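PDB 5Y63: alkyl hydroperoxide reductase, C subunit from Enterococcus faecalis, which probably reduces hydrogen peroxide and organic hydroperoxides to water and alcohols, as a thiol-specific peroxidase of the AhpC/Prx1 peroxiredoxins. Local coordinates for residues N16-D21 with E139-S144; F47-A52 with Q114-F119; V82-H87 with L108-G113; Y130-I135 with Y145-M150. All coordinates share one frame; numbering follows the deposited sequence.

Contact 1 of 4, residues N16-D21 with E139-S144; sequences NQKLFD and EGDIKS
N16 to L19 run past G140 to I142 and join them through an isolated beta bridge between K18 and D141, which fastens the N-terminal loop of this thioredoxin-type fold to the entry of strand 142-148. Three backbone hydrogen bonds make the join. N16 N donates to I142 O at 2.8 Å, I142 N returns a bond to Q17 O at 3.2 Å, and L19 N reaches G140 O at 3.0 Å. The first lies in the plane of the accepting carbonyl, whereas I142 N sits above the carbonyl plane of Q17. K18 CA also turns its hydrogen to G140 O, so that this oxygen receives both an N-H and a C-H. G140 itself has a positive phi of 98°, a backbone shape that suits glycine.

The side chains around the bridge are polar on one side and apolar on the other. I142 rests its CG1 arm against the carbonyl oxygen of Q17, and L19 CG leans toward G140 O. Farther out, L19 and I142 both reach F119 of helix 114-119. The amino group of K143 makes a weak hydrogen bond to N16 OD1. K143 and S144, both opposite I135, form a classic beta bulge, and S144 pairs with a strand of the second subunit. S137 OG accepts from D141 N. The K18 side chain runs alongside that of D141, and its NZ makes a long salt bridge of 3.8 Å with D141 OD1.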
# COMPACT_ATOMS: atom_id res chain seq x y z
N ASN A 16 33.69 9.28 -3.08
CA ASN A 16 33.78 8.43 -1.89
C ASN A 16 32.76 7.29 -1.85
O ASN A 16 32.24 6.95 -0.79
CB ASN A 16 33.69 9.28 -0.61
CG ASN A 16 34.78 10.33 -0.52
OD1 ASN A 16 35.92 10.10 -0.95
ND2 ASN A 16 34.45 11.48 0.04
N GLN A 17 32.49 6.69 -3.01
CA GLN A 17 31.70 5.47 -3.09
C GLN A 17 32.60 4.30 -3.46
O GLN A 17 33.37 4.38 -4.41
CB GLN A 17 30.57 5.61 -4.11
CG GLN A 17 29.48 6.60 -3.73
CD GLN A 17 28.71 6.18 -2.48
OE1 GLN A 17 28.68 5.00 -2.12
NE2 GLN A 17 28.09 7.15 -1.82
N LYS A 18 32.49 3.22 -2.69
CA LYS A 18 33.29 2.01 -2.90
C LYS A 18 32.84 1.28 -4.16
O LYS A 18 31.65 1.27 -4.49
CB LYS A 18 33.18 1.07 -1.70
CG LYS A 18 33.99 1.51 -0.49
CD LYS A 18 35.36 0.85 -0.47
CE LYS A 18 36.27 1.39 0.63
NZ LYS A 18 35.59 1.64 1.93
N LEU A 19 33.79 0.65 -4.86
CA LEU A 19 33.46 -0.23 -5.98
C LEU A 19 32.66 -1.43 -5.48
O LEU A 19 33.02 -2.06 -4.49
CB LEU A 19 34.72 -0.74 -6.68
CG LEU A 19 35.57 0.26 -7.47
CD1 LEU A 19 36.78 -0.46 -8.04
CD2 LEU A 19 34.77 0.92 -8.58
N PHE A 20 31.56 -1.73 -6.17
CA PHE A 20 30.80 -2.95 -5.93
C PHE A 20 31.59 -4.22 -6.30
O PHE A 20 32.57 -4.15 -7.04
CB PHE A 20 29.45 -2.91 -6.68
CG PHE A 20 29.54 -3.20 -8.16
CD1 PHE A 20 30.27 -2.39 -9.02
CD2 PHE A 20 28.85 -4.28 -8.70
CE1 PHE A 20 30.33 -2.66 -10.38
CE2 PHE A 20 28.91 -4.55 -10.06
CZ PHE A 20 29.65 -3.74 -10.90
N ASP A 21 31.17 -5.35 -5.75
CA ASP A 21 31.77 -6.64 -6.08
C ASP A 21 31.35 -7.04 -7.48
O ASP A 21 30.16 -7.10 -7.79
CB ASP A 21 31.35 -7.71 -5.07
CG ASP A 21 32.00 -9.07 -5.34
OD1 ASP A 21 33.04 -9.12 -6.04
OD2 ASP A 21 31.48 -10.09 -4.85
N GLU A 139 41.90 1.81 -2.02
CA GLU A 139 40.88 1.27 -1.14
C GLU A 139 39.52 1.11 -1.85
O GLU A 139 38.57 0.60 -1.26
CB GLU A 139 40.73 2.15 0.11
CG GLU A 139 40.14 1.42 1.31
CD GLU A 139 40.40 2.12 2.64
OE1 GLU A 139 41.45 2.79 2.78
OE2 GLU A 139 39.56 1.99 3.55
N GLY A 140 39.44 1.54 -3.10
CA GLY A 140 38.25 1.33 -3.93
C GLY A 140 37.30 2.52 -3.99
O GLY A 140 36.20 2.40 -4.52
N ASP A 141 37.74 3.66 -3.47
CA ASP A 141 36.90 4.86 -3.40
C ASP A 141 37.05 5.70 -4.66
O ASP A 141 38.17 5.94 -5.12
CB ASP A 141 37.29 5.71 -2.19
CG ASP A 141 37.09 4.98 -0.87
OD1 ASP A 141 36.05 4.31 -0.71
OD2 ASP A 141 37.97 5.09 0.00
N ILE A 142 35.93 6.15 -5.21
CA ILE A 142 35.93 7.03 -6.37
C ILE A 142 36.28 8.44 -5.92
O ILE A 142 35.61 9.00 -5.05
CB ILE A 142 34.56 7.03 -7.08
CG1 ILE A 142 34.25 5.62 -7.62
CG2 ILE A 142 34.54 8.05 -8.22
CD1 ILE A 142 32.78 5.38 -7.89
N LYS A 143 37.33 9.01 -6.51
CA LYS A 143 37.89 10.29 -6.07
C LYS A 143 37.59 11.45 -7.00
O LYS A 143 37.37 12.57 -6.55
CB LYS A 143 39.41 10.16 -5.88
CG LYS A 143 39.81 9.18 -4.79
CD LYS A 143 39.27 9.59 -3.43
CE LYS A 143 39.79 8.68 -2.32
NZ LYS A 143 39.15 8.98 -1.01
N SER A 144 37.60 11.20 -8.30
CA SER A 144 37.20 12.22 -9.27
C SER A 144 36.85 11.55 -10.57
O SER A 144 37.37 10.48 -10.89
CB SER A 144 38.32 13.25 -9.49
OG SER A 144 39.20 12.85 -10.52

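Contact 2 of 4, residues F47-A52 with Q114-F119; sequences FFFYPA and QLARFF
The F47 ring receives F119 CZ over the centre of one face, with the atom 3.9 Å above the ring plane. F49 meets the same helix residue differently: its edge is directed at the face of F119 in an offset edge-to-face pair, with F49 CZ 3.5 Å from F119 CD2 and the two planes 65° apart. The other edge neighbour of F49 is the backbone carbonyl carbon of L115, 4.1 Å from CZ, while A116 CA approaches CE2 obliquely at 3.7 Å. F119 also has F118 CD2 over a face, displaced toward the rim. Together F47, F49 and F119 make an aromatic cluster.

Both strand side chains leave the sheet toward the helix. In F49, CG stands anti to the carbonyl carbon and beside the backbone N (chi1 -74°), and F47 and F119 adopt the same first torsion. The F119 side chain crosses each of the other two at about a right angle, with its terminal CZ on F47 and its CD2 on F49. L115 CB, 4.1 Å from F49 CZ, adds aliphatic contact. The join is buried and wholly apolar.

Helix 114-119 crosses the 47-49 part of strand 44-49 at -101°, the axes 10.9 Å apart. That strand runs between strand 77-83, parallel to it, and strand 128-136, antiparallel. V82 of the former touches F47, F49 and L115, and F134 of the latter meets the F119 ring. F48 projects to helix 58-67, where it touches E61 and M65, so the sheet is covered by helices on both sides.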
# COMPACT_ATOMS: atom_id res chain seq x y z
N PHE A 47 39.32 3.90 -14.64
CA PHE A 47 38.36 3.29 -15.55
C PHE A 47 38.14 4.25 -16.72
O PHE A 47 37.82 5.41 -16.51
CB PHE A 47 37.04 2.98 -14.84
CG PHE A 47 37.13 1.84 -13.88
CD1 PHE A 47 37.62 2.03 -12.59
CD2 PHE A 47 36.74 0.56 -14.27
CE1 PHE A 47 37.71 0.97 -11.71
CE2 PHE A 47 36.84 -0.50 -13.39
CZ PHE A 47 37.32 -0.30 -12.10
N PHE A 48 38.33 3.75 -17.94
CA PHE A 48 38.26 4.58 -19.13
C PHE A 48 37.15 4.07 -20.05
O PHE A 48 37.38 3.25 -20.94
CB PHE A 48 39.61 4.59 -19.85
CG PHE A 48 39.74 5.68 -20.87
CD1 PHE A 48 40.15 6.95 -20.50
CD2 PHE A 48 39.47 5.43 -22.21
CE1 PHE A 48 40.28 7.96 -21.43
CE2 PHE A 48 39.60 6.44 -23.16
CZ PHE A 48 40.01 7.70 -22.76
N PHE A 49 35.93 4.56 -19.81
CA PHE A 49 34.77 4.17 -20.61
C PHE A 49 34.82 4.81 -21.99
O PHE A 49 35.23 5.96 -22.12
CB PHE A 49 33.48 4.59 -19.91
CG PHE A 49 33.13 3.73 -18.73
CD1 PHE A 49 33.59 4.05 -17.46
CD2 PHE A 49 32.33 2.62 -18.89
CE1 PHE A 49 33.26 3.27 -16.38
CE2 PHE A 49 31.99 1.83 -17.81
CZ PHE A 49 32.45 2.15 -16.55
N TYR A 50 34.40 4.06 -23.00
CA TYR A 50 34.30 4.58 -24.37
C TYR A 50 33.17 3.88 -25.13
O TYR A 50 32.85 2.73 -24.82
CB TYR A 50 35.64 4.43 -25.11
CG TYR A 50 36.04 3.00 -25.36
CD1 TYR A 50 36.62 2.23 -24.37
CD2 TYR A 50 35.81 2.41 -26.60
CE1 TYR A 50 36.98 0.92 -24.60
CE2 TYR A 50 36.16 1.09 -26.84
CZ TYR A 50 36.74 0.35 -25.84
OH TYR A 50 37.09 -0.96 -26.07
N PRO A 51 32.56 4.56 -26.12
CA PRO A 51 31.32 4.06 -26.74
C PRO A 51 31.41 2.73 -27.49
O PRO A 51 30.65 1.81 -27.18
CB PRO A 51 30.93 5.19 -27.71
CG PRO A 51 31.65 6.40 -27.21
CD PRO A 51 32.93 5.88 -26.65
N ALA A 52 32.31 2.63 -28.47
CA ALA A 52 32.29 1.47 -29.37
C ALA A 52 33.65 1.11 -29.97
O ALA A 52 34.46 1.98 -30.28
CB ALA A 52 31.29 1.71 -30.49
N GLN A 114 26.96 -4.20 -16.31
CA GLN A 114 27.08 -4.04 -14.85
C GLN A 114 27.92 -2.82 -14.47
O GLN A 114 27.53 -2.04 -13.60
CB GLN A 114 27.64 -5.33 -14.21
CG GLN A 114 29.10 -5.61 -14.53
CD GLN A 114 29.57 -6.99 -14.12
OE1 GLN A 114 30.40 -7.60 -14.80
NE2 GLN A 114 29.05 -7.50 -13.01
N LEU A 115 29.06 -2.65 -15.14
CA LEU A 115 29.98 -1.53 -14.86
C LEU A 115 29.36 -0.20 -15.26
O LEU A 115 29.22 0.70 -14.43
CB LEU A 115 31.32 -1.72 -15.58
CG LEU A 115 32.47 -2.45 -14.86
CD1 LEU A 115 32.02 -3.66 -14.08
CD2 LEU A 115 33.53 -2.85 -15.87
N ALA A 116 28.98 -0.09 -16.53
CA ALA A 116 28.39 1.14 -17.06
C ALA A 116 27.20 1.61 -16.22
O ALA A 116 27.06 2.81 -15.98
CB ALA A 116 27.97 0.94 -18.51
N ARG A 117 26.37 0.68 -15.77
CA ARG A 117 25.22 1.00 -14.93
C ARG A 117 25.62 1.38 -13.50
O ARG A 117 25.03 2.29 -12.91
CB ARG A 117 24.22 -0.16 -14.89
CG ARG A 117 23.52 -0.40 -16.21
CD ARG A 117 22.21 -1.15 -16.03
NE ARG A 117 21.78 -1.78 -17.28
CZ ARG A 117 22.16 -2.99 -17.70
NH1 ARG A 117 21.71 -3.45 -18.86
NH2 ARG A 117 22.99 -3.74 -16.97
N PHE A 118 26.62 0.69 -12.95
CA PHE A 118 27.12 1.03 -11.62
C PHE A 118 27.68 2.45 -11.59
O PHE A 118 27.33 3.24 -10.72
CB PHE A 118 28.21 0.05 -11.15
CG PHE A 118 28.93 0.51 -9.91
CD1 PHE A 118 28.29 0.50 -8.68
CD2 PHE A 118 30.23 0.98 -9.99
CE1 PHE A 118 28.95 0.94 -7.54
CE2 PHE A 118 30.89 1.42 -8.85
CZ PHE A 118 30.25 1.40 -7.63
N PHE A 119 28.56 2.75 -12.54
CA PHE A 119 29.13 4.09 -12.67
C PHE A 119 28.13 5.10 -13.24
O PHE A 119 28.32 6.30 -13.10
CB PHE A 119 30.39 4.06 -13.55
CG PHE A 119 31.58 3.44 -12.88
CD1 PHE A 119 32.39 4.19 -12.04
CD2 PHE A 119 31.91 2.11 -13.11
CE1 PHE A 119 33.49 3.62 -11.43
CE2 PHE A 119 33.02 1.54 -12.50
CZ PHE A 119 33.81 2.30 -11.66

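Contact 3 of 4, residues V82-H87 with L108-G113; sequences VSEDSH and LADPNG
The E84 side chain runs alongside that of D110, the carboxylate planes nearly perpendicular. Its CG is anti to the carbonyl carbon (chi1 -59°), and the chain bends at chi2 (-62°), which places CD. OE1 lies 3.2 Å from G113 CA. OE2 is modelled close to D110 OD2, an approach that is doubtful at this resolution. D110 OD2 accepts from A116 N at the start of helix 114-119.

Behind E84, S83 OG accepts from D85 N at 3.0 Å, an ST turn. The turn leaves S83 O and D85 O both directed at D110 N, each a weak bond. S86 holds OG between its backbone N and carbonyl carbon, where it weakly caps V89 N of helix 87-96. Its CB meets P111 CG at 4.1 Å, and H87 CB packs on A109 CB at 4.0 Å.

V82 and L108 share a face, with V82 CG2 4.3 Å from L108 CD1. Both touch F47 of strand 44-49 and L115 of helix 114-119. Strands 77-83 and 107-109 are parallel neighbours in the sheet, joined through helices 87-96 and 98-101, and strand 107-109 has strand 23-28 on its other edge.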
# COMPACT_ATOMS: atom_id res chain seq x y z
N VAL A 82 36.96 0.42 -20.64
CA VAL A 82 35.69 -0.27 -20.55
C VAL A 82 34.79 0.09 -21.73
O VAL A 82 34.67 1.26 -22.11
CB VAL A 82 34.95 0.07 -19.24
CG1 VAL A 82 33.85 -0.95 -18.97
CG2 VAL A 82 35.92 0.11 -18.07
N SER A 83 34.16 -0.93 -22.30
CA SER A 83 33.19 -0.76 -23.37
C SER A 83 32.12 -1.84 -23.22
O SER A 83 32.34 -2.84 -22.54
CB SER A 83 33.89 -0.85 -24.73
OG SER A 83 33.03 -1.31 -25.75
N GLU A 84 30.97 -1.62 -23.85
CA GLU A 84 29.89 -2.60 -23.82
C GLU A 84 30.12 -3.73 -24.83
O GLU A 84 29.26 -4.58 -25.02
CB GLU A 84 28.54 -1.92 -24.08
CG GLU A 84 28.20 -0.83 -23.07
CD GLU A 84 28.06 -1.35 -21.66
OE1 GLU A 84 27.01 -1.94 -21.34
OE2 GLU A 84 29.01 -1.17 -20.86
N ASP A 85 31.29 -3.73 -25.47
CA ASP A 85 31.69 -4.80 -26.37
C ASP A 85 32.24 -5.99 -25.59
O ASP A 85 32.71 -5.84 -24.46
CB ASP A 85 32.74 -4.29 -27.37
CG ASP A 85 32.18 -3.25 -28.31
OD1 ASP A 85 31.35 -3.61 -29.17
OD2 ASP A 85 32.57 -2.06 -28.20
N SER A 86 32.19 -7.17 -26.21
CA SER A 86 32.71 -8.38 -25.59
C SER A 86 34.23 -8.43 -25.70
O SER A 86 34.83 -7.71 -26.51
CB SER A 86 32.10 -9.63 -26.22
OG SER A 86 32.63 -9.86 -27.52
N HIS A 87 34.83 -9.29 -24.89
CA HIS A 87 36.27 -9.54 -24.95
C HIS A 87 36.69 -10.11 -26.30
O HIS A 87 37.80 -9.86 -26.76
CB HIS A 87 36.71 -10.46 -23.80
CG HIS A 87 36.04 -11.80 -23.79
ND1 HIS A 87 34.83 -12.02 -23.16
CD2 HIS A 87 36.41 -12.98 -24.33
CE1 HIS A 87 34.49 -13.29 -23.32
NE2 HIS A 87 35.43 -13.89 -24.02
N LEU A 108 38.68 -4.10 -20.44
CA LEU A 108 37.55 -4.80 -19.83
C LEU A 108 36.36 -4.86 -20.78
O LEU A 108 36.08 -3.90 -21.50
CB LEU A 108 37.12 -4.11 -18.53
CG LEU A 108 38.17 -3.92 -17.43
CD1 LEU A 108 37.51 -3.36 -16.18
CD2 LEU A 108 38.90 -5.22 -17.11
N ALA A 109 35.68 -6.00 -20.78
CA ALA A 109 34.45 -6.18 -21.54
C ALA A 109 33.27 -6.04 -20.60
O ALA A 109 33.32 -6.50 -19.45
CB ALA A 109 34.44 -7.55 -22.20
N ASP A 110 32.20 -5.41 -21.08
CA ASP A 110 31.00 -5.21 -20.27
C ASP A 110 29.73 -5.37 -21.10
O ASP A 110 28.96 -4.42 -21.24
CB ASP A 110 31.05 -3.82 -19.61
CG ASP A 110 29.95 -3.62 -18.59
OD1 ASP A 110 29.50 -4.62 -17.97
OD2 ASP A 110 29.53 -2.47 -18.39
N PRO A 111 29.50 -6.57 -21.66
CA PRO A 111 28.29 -6.76 -22.46
C PRO A 111 26.99 -6.73 -21.65
O PRO A 111 25.96 -6.29 -22.16
CB PRO A 111 28.49 -8.14 -23.10
CG PRO A 111 29.93 -8.47 -22.91
CD PRO A 111 30.32 -7.79 -21.64
N ASN A 112 27.03 -7.19 -20.40
CA ASN A 112 25.85 -7.16 -19.53
C ASN A 112 25.54 -5.77 -18.99
O ASN A 112 24.41 -5.49 -18.61
CB ASN A 112 25.96 -8.18 -18.38
CG ASN A 112 27.13 -7.92 -17.45
OD1 ASN A 112 27.58 -6.78 -17.29
ND2 ASN A 112 27.62 -8.98 -16.82
N GLY A 113 26.56 -4.91 -18.95
CA GLY A 113 26.37 -3.51 -18.57
C GLY A 113 26.51 -3.21 -17.08
O GLY A 113 26.23 -2.10 -16.65

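Contact 4 of 4, residues Y130-I135 with Y145-M150; sequences YRASFI and YEINDM
Y130 is overlapped by M150, whose CE methyl sits 3.6 Å above one ring face, displaced toward the rim. It is a CH-pi contact, and the sulfur, oblique to the ring, adds a Met-aromatic contact. The methionine bends at chi2 (-62°), which swings SD back to the tyrosine. Y130 CB touches I147 CG2 at 4.1 Å, and A132 CB meets I147 CG1 on the same face.

Farther along that face, the rings of F134 and Y145 are tilted only 19° from each other and offset, with little overlap; the detailed spacing of this pair is doubtful.

The backbones pair as an antiparallel ladder. S133 N donates to E146 O, and E146 N to S133 O, both at 2.9 Å and in the carbonyl planes. N148 N bonds to R131 O, and R131 N returns a weak bond to N148 O. On the opposite face, N148 ND2 reaches E146 OE2 at 2.8 Å on the anti side, tilted from the carboxylate plane. S133 OG is held by R154, and N148 OD1 by S144 OG of the second subunit.

R131 forms a salt bridge to E61, its side chain about 4 Å from that of C58, the predicted peroxidatic cysteine. Y145 to N148 also pair with a strand of the second subunit, continuing the sheet across the interface as in the B-type dimer of AhpC/Prx1 peroxiredoxins.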
# COMPACT_ATOMS: atom_id res chain seq x y z
N TYR A 130 29.17 6.21 -22.26
CA TYR A 130 29.63 7.56 -22.56
C TYR A 130 31.15 7.63 -22.45
O TYR A 130 31.79 6.69 -21.98
CB TYR A 130 28.97 8.57 -21.60
CG TYR A 130 27.60 9.03 -22.05
CD1 TYR A 130 27.47 9.88 -23.14
CD2 TYR A 130 26.45 8.61 -21.40
CE1 TYR A 130 26.22 10.31 -23.57
CE2 TYR A 130 25.20 9.03 -21.82
CZ TYR A 130 25.09 9.88 -22.90
OH TYR A 130 23.86 10.30 -23.32
N ARG A 131 31.72 8.75 -22.89
CA ARG A 131 33.15 8.98 -22.75
C ARG A 131 33.44 9.44 -21.33
O ARG A 131 33.63 10.62 -21.06
CB ARG A 131 33.64 10.01 -23.76
CG ARG A 131 33.52 9.50 -25.18
CD ARG A 131 34.22 10.39 -26.19
NE ARG A 131 33.83 9.99 -27.54
CZ ARG A 131 34.30 8.92 -28.18
NH1 ARG A 131 35.20 8.12 -27.63
NH2 ARG A 131 33.86 8.66 -29.41
N ALA A 132 33.46 8.47 -20.42
CA ALA A 132 33.63 8.73 -19.01
C ALA A 132 34.96 8.19 -18.50
O ALA A 132 35.47 7.18 -18.99
CB ALA A 132 32.48 8.13 -18.22
N SER A 133 35.51 8.88 -17.50
CA SER A 133 36.75 8.48 -16.85
C SER A 133 36.56 8.58 -15.35
O SER A 133 35.95 9.53 -14.87
CB SER A 133 37.91 9.37 -17.30
OG SER A 133 38.03 9.37 -18.71
N PHE A 134 37.08 7.60 -14.61
CA PHE A 134 36.97 7.58 -13.15
C PHE A 134 38.32 7.26 -12.51
O PHE A 134 38.94 6.25 -12.85
CB PHE A 134 35.95 6.53 -12.72
CG PHE A 134 34.55 6.82 -13.17
CD1 PHE A 134 34.12 6.45 -14.44
CD2 PHE A 134 33.65 7.45 -12.32
CE1 PHE A 134 32.83 6.72 -14.86
CE2 PHE A 134 32.35 7.73 -12.74
CZ PHE A 134 31.94 7.35 -14.01
N ILE A 135 38.76 8.11 -11.59
CA ILE A 135 39.97 7.87 -10.81
C ILE A 135 39.56 7.30 -9.46
O ILE A 135 38.81 7.93 -8.71
CB ILE A 135 40.79 9.15 -10.61
CG1 ILE A 135 41.27 9.68 -11.97
CG2 ILE A 135 41.98 8.89 -9.69
CD1 ILE A 135 41.92 11.05 -11.92
N TYR A 145 35.95 12.18 -11.32
CA TYR A 145 35.53 11.60 -12.58
C TYR A 145 34.96 12.62 -13.55
O TYR A 145 34.72 13.78 -13.20
CB TYR A 145 34.54 10.46 -12.33
CG TYR A 145 33.27 10.82 -11.60
CD1 TYR A 145 33.24 10.88 -10.21
CD2 TYR A 145 32.09 11.06 -12.30
CE1 TYR A 145 32.07 11.19 -9.54
CE2 TYR A 145 30.92 11.37 -11.63
CZ TYR A 145 30.91 11.43 -10.26
OH TYR A 145 29.75 11.74 -9.60
N GLU A 146 34.75 12.16 -14.78
CA GLU A 146 34.42 13.01 -15.90
C GLU A 146 33.45 12.26 -16.81
O GLU A 146 33.68 11.09 -17.11
CB GLU A 146 35.71 13.31 -16.65
CG GLU A 146 35.56 14.15 -17.90
CD GLU A 146 36.82 14.19 -18.74
OE1 GLU A 146 37.90 13.82 -18.22
OE2 GLU A 146 36.73 14.59 -19.91
N ILE A 147 32.38 12.93 -17.23
CA ILE A 147 31.46 12.37 -18.23
C ILE A 147 31.30 13.35 -19.39
O ILE A 147 30.90 14.50 -19.20
CB ILE A 147 30.07 12.04 -17.64
CG1 ILE A 147 30.18 11.00 -16.52
CG2 ILE A 147 29.13 11.52 -18.72
CD1 ILE A 147 30.09 11.58 -15.12
N ASN A 148 31.63 12.88 -20.60
CA ASN A 148 31.42 13.64 -21.83
C ASN A 148 30.46 12.89 -22.75
O ASN A 148 30.46 11.66 -22.77
CB ASN A 148 32.74 13.84 -22.56
CG ASN A 148 33.80 14.52 -21.70
OD1 ASN A 148 33.48 15.18 -20.72
ND2 ASN A 148 35.05 14.37 -22.09
N ASP A 149 29.65 13.62 -23.51
CA ASP A 149 28.74 12.98 -24.47
C ASP A 149 29.55 12.52 -25.69
O ASP A 149 30.72 12.90 -25.84
CB ASP A 149 27.54 13.89 -24.83
CG ASP A 149 27.56 14.37 -26.27
OD1 ASP A 149 28.43 15.19 -26.63
OD2 ASP A 149 26.66 13.94 -27.03
N MET A 150 28.96 11.68 -26.53
CA MET A 150 29.67 11.16 -27.70
C MET A 150 30.09 12.33 -28.60
O MET A 150 29.34 13.29 -28.78
CB MET A 150 28.81 10.17 -28.52
CG MET A 150 27.79 9.32 -27.77
SD MET A 150 28.45 8.19 -26.52
CE MET A 150 26.93 7.51 -25.86

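All four contacts reach one mixed sheet. Contacts 2 and 3 are closest, centres about 8 Å apart; F48 O accepts from V82 N across neighbouring parallel strands, and R117 NH2 binds N112 O. Contact 4 is about 9 Å from contact 2, centre to centre, joined through the F49 N to A132 O and F47 N to F134 O bonds. Contact 1 shares strand 142-148 with contact 4 and meets contact 2 where F20 and L19 pack on F118 and F119. Toward the predicted peroxidatic C58, side-chain distances are about 4 Å from R131, 8 Å from S83 and 10 Å from F49, whereas contact 1 lies away from it.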